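Local coordinates for protein eukaryotic translation initiation factor 2D (Homo sapiens, PDB 5W2F) that delivers tRNA to the P-site of the eukaryotic ribosome independently of GTP, its C-terminal part, crystallised here, combining a SWIB/MDM2 region with a SUI1 domain, at residues Q148-S153 with V168-N173; N173-L178 with Q194-A199. One frame throughout, in Å; residues are numbered along the deposited sequence.

Contact 1. Residues Q148-S153 with V168-N173; sequences QRCQAS and VQIQGN. With FMT (formic acid), chain C; FMT (formic acid), chain D.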
loop_
_atom_site.group_PDB
_atom_site.type_symbol
_atom_site.label_atom_id
_atom_site.label_comp_id
_atom_site.label_asym_id
_atom_site.label_seq_id
_atom_site.Cartn_x
_atom_site.Cartn_y
_atom_site.Cartn_z
ATOM N N GLN A 148 -7.171 7.680 27.880
ATOM C CA GLN A 148 -6.679 8.831 28.645
ATOM C C GLN A 148 -7.042 10.165 27.999
ATOM O O GLN A 148 -7.572 11.038 28.676
ATOM C CB GLN A 148 -5.157 8.748 28.816
ATOM C CG GLN A 148 -4.532 9.840 29.686
ATOM C CD GLN A 148 -4.940 9.749 31.148
ATOM O OE1 GLN A 148 -5.479 10.705 31.719
ATOM N NE2 GLN A 148 -4.689 8.598 31.763
ATOM N N ARG A 149 -6.772 10.308 26.696
ATOM C CA ARG A 149 -6.989 11.575 25.973
ATOM C C ARG A 149 -8.464 11.951 25.957
ATOM O O ARG A 149 -8.814 13.119 26.168
ATOM C CB ARG A 149 -6.471 11.487 24.530
ATOM C CG ARG A 149 -6.436 12.801 23.740
ATOM C CD ARG A 149 -5.290 13.697 24.201
ATOM N NE ARG A 149 -5.107 14.874 23.346
ATOM C CZ ARG A 149 -4.047 15.683 23.384
ATOM N NH1 ARG A 149 -3.989 16.720 22.557
ATOM N NH2 ARG A 149 -3.034 15.474 24.238
ATOM N N CYS A 150 -9.318 10.957 25.704
ATOM C CA CYS A 150 -10.752 11.181 25.568
ATOM C C CYS A 150 -11.521 11.161 26.886
ATOM O O CYS A 150 -12.663 11.614 26.923
ATOM C CB CYS A 150 -11.361 10.132 24.654
ATOM S SG CYS A 150 -10.622 10.031 23.011
ATOM N N GLN A 151 -10.924 10.606 27.940
ATOM C CA GLN A 151 -11.626 10.349 29.210
ATOM C C GLN A 151 -12.903 9.545 28.961
ATOM O O GLN A 151 -13.999 9.897 29.411
ATOM C CB GLN A 151 -11.894 11.659 29.976
ATOM C CG GLN A 151 -10.617 12.392 30.376
ATOM C CD GLN A 151 -9.746 11.610 31.351
ATOM O OE1 GLN A 151 -10.251 10.915 32.235
ATOM N NE2 GLN A 151 -8.425 11.725 31.197
ATOM N N ALA A 152 -12.729 8.471 28.193
ATOM C CA ALA A 152 -13.824 7.626 27.767
ATOM C C ALA A 152 -13.303 6.217 27.552
ATOM O O ALA A 152 -12.158 6.017 27.135
ATOM C CB ALA A 152 -14.419 8.153 26.473
ATOM N N SER A 153 -14.159 5.248 27.833
ATOM C CA SER A 153 -13.824 3.852 27.709
ATOM C C SER A 153 -13.470 3.478 26.265
ATOM O O SER A 153 -14.159 3.859 25.321
ATOM C CB SER A 153 -14.999 3.002 28.148
ATOM O OG SER A 153 -14.645 1.638 28.119
ATOM N N VAL A 168 -10.527 -0.209 17.041
ATOM C CA VAL A 168 -10.685 0.431 18.325
ATOM C C VAL A 168 -12.056 1.083 18.374
ATOM O O VAL A 168 -12.443 1.784 17.447
ATOM C CB VAL A 168 -9.596 1.480 18.557
ATOM C CG1 VAL A 168 -9.796 2.231 19.863
ATOM C CG2 VAL A 168 -8.220 0.835 18.491
ATOM N N GLN A 169 -12.771 0.864 19.471
ATOM C CA GLN A 169 -13.997 1.579 19.757
ATOM C C GLN A 169 -13.790 2.466 20.958
ATOM O O GLN A 169 -13.230 2.015 21.975
ATOM C CB GLN A 169 -15.111 0.592 19.990
ATOM C CG GLN A 169 -15.501 -0.141 18.732
ATOM C CD GLN A 169 -16.775 -0.953 18.908
ATOM O OE1 GLN A 169 -17.042 -1.474 20.001
ATOM N NE2 GLN A 169 -17.566 -1.075 17.835
ATOM N N ILE A 170 -14.269 3.697 20.862
ATOM C CA ILE A 170 -14.216 4.621 21.982
ATOM C C ILE A 170 -15.638 5.117 22.257
ATOM O O ILE A 170 -16.339 5.497 21.335
ATOM C CB ILE A 170 -13.304 5.842 21.723
ATOM C CG1 ILE A 170 -11.973 5.430 21.071
ATOM C CG2 ILE A 170 -13.090 6.610 23.029
ATOM C CD1 ILE A 170 -11.992 5.552 19.541
ATOM N N GLN A 171 -16.054 5.093 23.525
ATOM C CA GLN A 171 -17.367 5.634 23.864
ATOM C C GLN A 171 -17.413 7.131 23.526
ATOM O O GLN A 171 -16.445 7.866 23.737
ATOM C CB GLN A 171 -17.654 5.411 25.347
ATOM C CG GLN A 171 -17.903 3.966 25.710
ATOM C CD GLN A 171 -19.106 3.351 25.010
ATOM O OE1 GLN A 171 -19.029 2.232 24.490
ATOM N NE2 GLN A 171 -20.222 4.070 25.002
ATOM N N GLY A 172 -18.539 7.552 22.961
ATOM C CA GLY A 172 -18.772 8.941 22.651
ATOM C C GLY A 172 -18.233 9.356 21.289
ATOM O O GLY A 172 -17.826 8.523 20.484
ATOM N N ASN A 173 -18.265 10.665 21.057
ATOM C CA ASN A 173 -17.871 11.278 19.793
ATOM C C ASN A 173 -16.471 11.821 19.940
ATOM O O ASN A 173 -16.257 12.888 20.530
ATOM C CB ASN A 173 -18.864 12.358 19.425
ATOM C CG ASN A 173 -18.580 12.985 18.073
ATOM O OD1 ASN A 173 -17.458 12.896 17.560
ATOM N ND2 ASN A 173 -19.592 13.640 17.497
HETATM C C FMT C . -7.156 16.736 20.802
HETATM O O1 FMT C . -6.204 17.507 20.831
HETATM O O2 FMT C . -7.028 15.577 21.437
HETATM C C FMT D . -22.899 14.072 19.954
HETATM O O1 FMT D . -21.869 13.919 19.341
HETATM O O2 FMT D . -24.017 13.778 19.317
HETATM O O HOH W 1 -15.866 1.159 24.158
#

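Contact 2. Residues N173-L178 with Q194-A199; sequences NQVHHL and QGLEKA. With FMT (formic acid), chain C; FMT (formic acid), chain D.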
loop_
_atom_site.group_PDB
_atom_site.type_symbol
_atom_site.label_atom_id
_atom_site.label_comp_id
_atom_site.label_asym_id
_atom_site.label_seq_id
_atom_site.Cartn_x
_atom_site.Cartn_y
_atom_site.Cartn_z
ATOM N N ASN A 173 -18.265 10.665 21.057
ATOM C CA ASN A 173 -17.871 11.278 19.793
ATOM C C ASN A 173 -16.471 11.821 19.940
ATOM O O ASN A 173 -16.257 12.888 20.530
ATOM C CB ASN A 173 -18.864 12.358 19.425
ATOM C CG ASN A 173 -18.580 12.985 18.073
ATOM O OD1 ASN A 173 -17.458 12.896 17.560
ATOM N ND2 ASN A 173 -19.592 13.640 17.497
ATOM N N GLN A 174 -15.505 11.068 19.407
ATOM C CA GLN A 174 -14.094 11.327 19.685
ATOM C C GLN A 174 -13.282 11.598 18.438
ATOM O O GLN A 174 -12.045 11.541 18.483
ATOM C CB GLN A 174 -13.486 10.150 20.458
ATOM C CG GLN A 174 -14.308 9.721 21.668
ATOM C CD GLN A 174 -14.467 10.792 22.741
ATOM O OE1 GLN A 174 -13.799 11.834 22.735
ATOM N NE2 GLN A 174 -15.352 10.515 23.695
ATOM N N VAL A 175 -13.964 11.901 17.329
ATOM C CA VAL A 175 -13.284 12.029 16.036
ATOM C C VAL A 175 -12.150 13.064 16.081
ATOM O O VAL A 175 -11.062 12.833 15.536
ATOM C CB VAL A 175 -14.280 12.357 14.923
ATOM C CG1 VAL A 175 -13.583 12.472 13.569
ATOM C CG2 VAL A 175 -15.417 11.345 14.865
ATOM N N HIS A 176 -12.400 14.184 16.745
ATOM C CA HIS A 176 -11.384 15.236 16.869
ATOM C C HIS A 176 -10.116 14.773 17.564
ATOM O O HIS A 176 -9.019 15.192 17.206
ATOM C CB HIS A 176 -11.969 16.481 17.529
ATOM C CG HIS A 176 -12.566 16.240 18.881
ATOM N ND1 HIS A 176 -13.719 15.501 19.060
ATOM C CD2 HIS A 176 -12.178 16.648 20.118
ATOM C CE1 HIS A 176 -14.009 15.458 20.352
ATOM N NE2 HIS A 176 -13.105 16.170 21.013
ATOM N N HIS A 177 -10.247 13.867 18.519
ATOM C CA HIS A 177 -9.074 13.313 19.180
ATOM C C HIS A 177 -8.273 12.394 18.256
ATOM O O HIS A 177 -7.044 12.323 18.370
ATOM C CB HIS A 177 -9.472 12.575 20.454
ATOM C CG HIS A 177 -10.032 13.471 21.512
ATOM N ND1 HIS A 177 -9.331 14.530 22.054
ATOM C CD2 HIS A 177 -11.237 13.460 22.128
ATOM C CE1 HIS A 177 -10.082 15.125 22.965
ATOM N NE2 HIS A 177 -11.236 14.484 23.044
ATOM N N LEU A 178 -8.960 11.680 17.367
ATOM C CA LEU A 178 -8.244 10.908 16.345
ATOM C C LEU A 178 -7.510 11.820 15.372
ATOM O O LEU A 178 -6.444 11.461 14.884
ATOM C CB LEU A 178 -9.164 9.973 15.557
ATOM C CG LEU A 178 -9.453 8.620 16.173
ATOM C CD1 LEU A 178 -8.172 7.799 16.281
ATOM C CD2 LEU A 178 -10.152 8.737 17.518
ATOM N N GLN A 194 -10.082 8.713 6.507
ATOM C CA GLN A 194 -11.497 8.999 6.217
ATOM C C GLN A 194 -12.265 9.155 7.497
ATOM O O GLN A 194 -12.088 8.379 8.420
ATOM C CB GLN A 194 -12.117 7.871 5.357
ATOM C CG GLN A 194 -11.511 7.878 3.960
ATOM C CD GLN A 194 -12.140 6.876 3.003
ATOM O OE1 GLN A 194 -12.262 7.172 1.816
ATOM N NE2 GLN A 194 -12.538 5.699 3.502
ATOM N N GLY A 195 -13.120 10.152 7.518
ATOM C CA GLY A 195 -14.054 10.395 8.620
ATOM C C GLY A 195 -13.758 11.620 9.469
ATOM O O GLY A 195 -14.622 12.030 10.266
ATOM N N LEU A 196 -12.589 12.234 9.295
ATOM C CA LEU A 196 -12.272 13.401 10.115
ATOM C C LEU A 196 -13.199 14.558 9.828
ATOM O O LEU A 196 -13.411 15.433 10.700
ATOM C CB LEU A 196 -10.823 13.845 9.944
ATOM C CG LEU A 196 -9.791 12.855 10.449
ATOM C CD1 LEU A 196 -8.408 13.287 10.014
ATOM C CD2 LEU A 196 -9.890 12.706 11.963
ATOM N N GLU A 197 -13.758 14.580 8.615
ATOM C CA GLU A 197 -14.739 15.597 8.243
ATOM C C GLU A 197 -16.052 15.543 9.043
ATOM O O GLU A 197 -16.855 16.482 8.986
ATOM C CB GLU A 197 -15.064 15.489 6.754
ATOM C CG GLU A 197 -15.886 14.268 6.321
ATOM C CD GLU A 197 -15.108 12.949 6.219
ATOM O OE1 GLU A 197 -13.871 12.891 6.427
ATOM O OE2 GLU A 197 -15.750 11.937 5.876
ATOM N N LYS A 198 -16.263 14.463 9.809
ATOM C CA LYS A 198 -17.453 14.312 10.621
ATOM C C LYS A 198 -17.202 14.730 12.060
ATOM O O LYS A 198 -18.086 14.561 12.905
ATOM C CB LYS A 198 -17.995 12.875 10.602
ATOM C CG LYS A 198 -18.046 12.139 9.285
ATOM C CD LYS A 198 -19.037 12.718 8.332
ATOM C CE LYS A 198 -19.070 11.884 7.053
ATOM N NZ LYS A 198 -19.908 12.501 6.008
ATOM N N ALA A 199 -16.009 15.252 12.370
ATOM C CA ALA A 199 -15.719 15.674 13.737
ATOM C C ALA A 199 -16.592 16.826 14.191
ATOM O O ALA A 199 -17.055 17.632 13.374
ATOM C CB ALA A 199 -14.266 16.093 13.880
HETATM C C FMT C . -7.156 16.736 20.802
HETATM O O1 FMT C . -6.204 17.507 20.831
HETATM O O2 FMT C . -7.028 15.577 21.437
HETATM C C FMT D . -22.899 14.072 19.954
HETATM O O1 FMT D . -21.869 13.919 19.341
HETATM O O2 FMT D . -24.017 13.778 19.317
#

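Contact 1. Residues Q148-S153 with V168-N173
Ala-152 lays its single methyl against the end of the strand 166-171: CB lies 3.4 Å from the carbonyl O of Gln-171 and 4.0 Å from CG2 of Ile-170. The same CG2 has a second, looser apolar neighbour, SG of Cys-150 in the last turn of the helix, at 4.2 Å. Ile-170 presents this branch because CG2 stands anti to its backbone N, while CG1 (chi1 -44°) leads away from residues 148-153; its side chain also touches Leu-146 of the helix and Thr-127 and Val-129 of the neighbouring strand.

One direct hydrogen bond joins the segments, between backbone atoms. Gln-171 N donates to Ser-153 O over 2.9 Å, with an N-H...O angle of 169° and a C=O...N angle of 168°, so the bond is straight at both ends. Ser-153 O is approached also by CA of Ile-170, at 3.4 Å, in a CA-H...O contact. CG of Gln-171 touches CB of Ser-153 at 3.9 Å, both residues being exposed, and one water bridges Ser-153 O and Gln-171 OE1 through two weak bonds.

Gln-151, with positive phi, is where the chain leaves the helix and turns toward the next strand. The Gln-171 to Ser-153 bond is continued by backbone pairing of Gln-169 with Thr-155. This helix-to-strand turn, closing onto an antiparallel partner, belongs to the alpha/beta sandwich of the SUI1 fold, where helix 139-150 packs on the sheet and strand 154-158 forms one edge.

Contact 2. Residues N173-L178 with Q194-A199
With chi1 at -179°, Val-175 holds CG1 anti to its backbone N and directs it at residues 194-199, while chi1 -66° swings CG of Leu-196 beside its own backbone N, and the CD2 branch comes nearer the helix. In this SUI1 domain the contact joins the first turn of helix 175-185 to the chain that follows the short edge strand 193-194. Val-175 CG1 is the common point: it lies 3.7 Å from CB of Ala-199, 4.0 Å from CD2 of Leu-196 and 3.5 Å from the carbonyl O of Gly-195. One methyl thus meets the carbonyl before the 3-10 turn, a side chain within it and the alanine just after it.

The turn is shaped by its own backbone bonds, Lys-198 N to Gly-195 O and Ala-199 N to Leu-196 O. Gly-195 enters it with positive phi, and its N also makes a weak bond to OE1 of Glu-197. On the helix side, Gln-174 is the N-cap residue, and its carbonyl O accepts from Leu-178 N. Leu-117 and Ile-115 of strand 113-121 extend the apolar surroundings: the former touches Val-175, the latter both Leu-178 and Leu-196.

Ala-199 makes the closest CA approach to the helix, 4.9 Å from Val-175 CA, and its methyl also reaches the start of the next residue, with CB 3.9 Å from the backbone N of His-176.

How the contacts relate
Contact 1 lies at the surface and contact 2 is partly buried, with centres 12 Å apart. They follow in series: Asn-173 ends the first and starts the second, between strand 166-171 and helix 175-185. A backbone hydrogen bond joins the segments of contact 1, beside a few apolar touches; contact 2 relies on methyl packing. Helix 139-150 links them, Cys-150 SG lying 3.6 Å from His-177 CD2. One formic acid molecule, probably from the crystallisation liquor, accepts bonds from both Arg-149 and His-177, and Gln-174 NE2 donates to Gln-171 O.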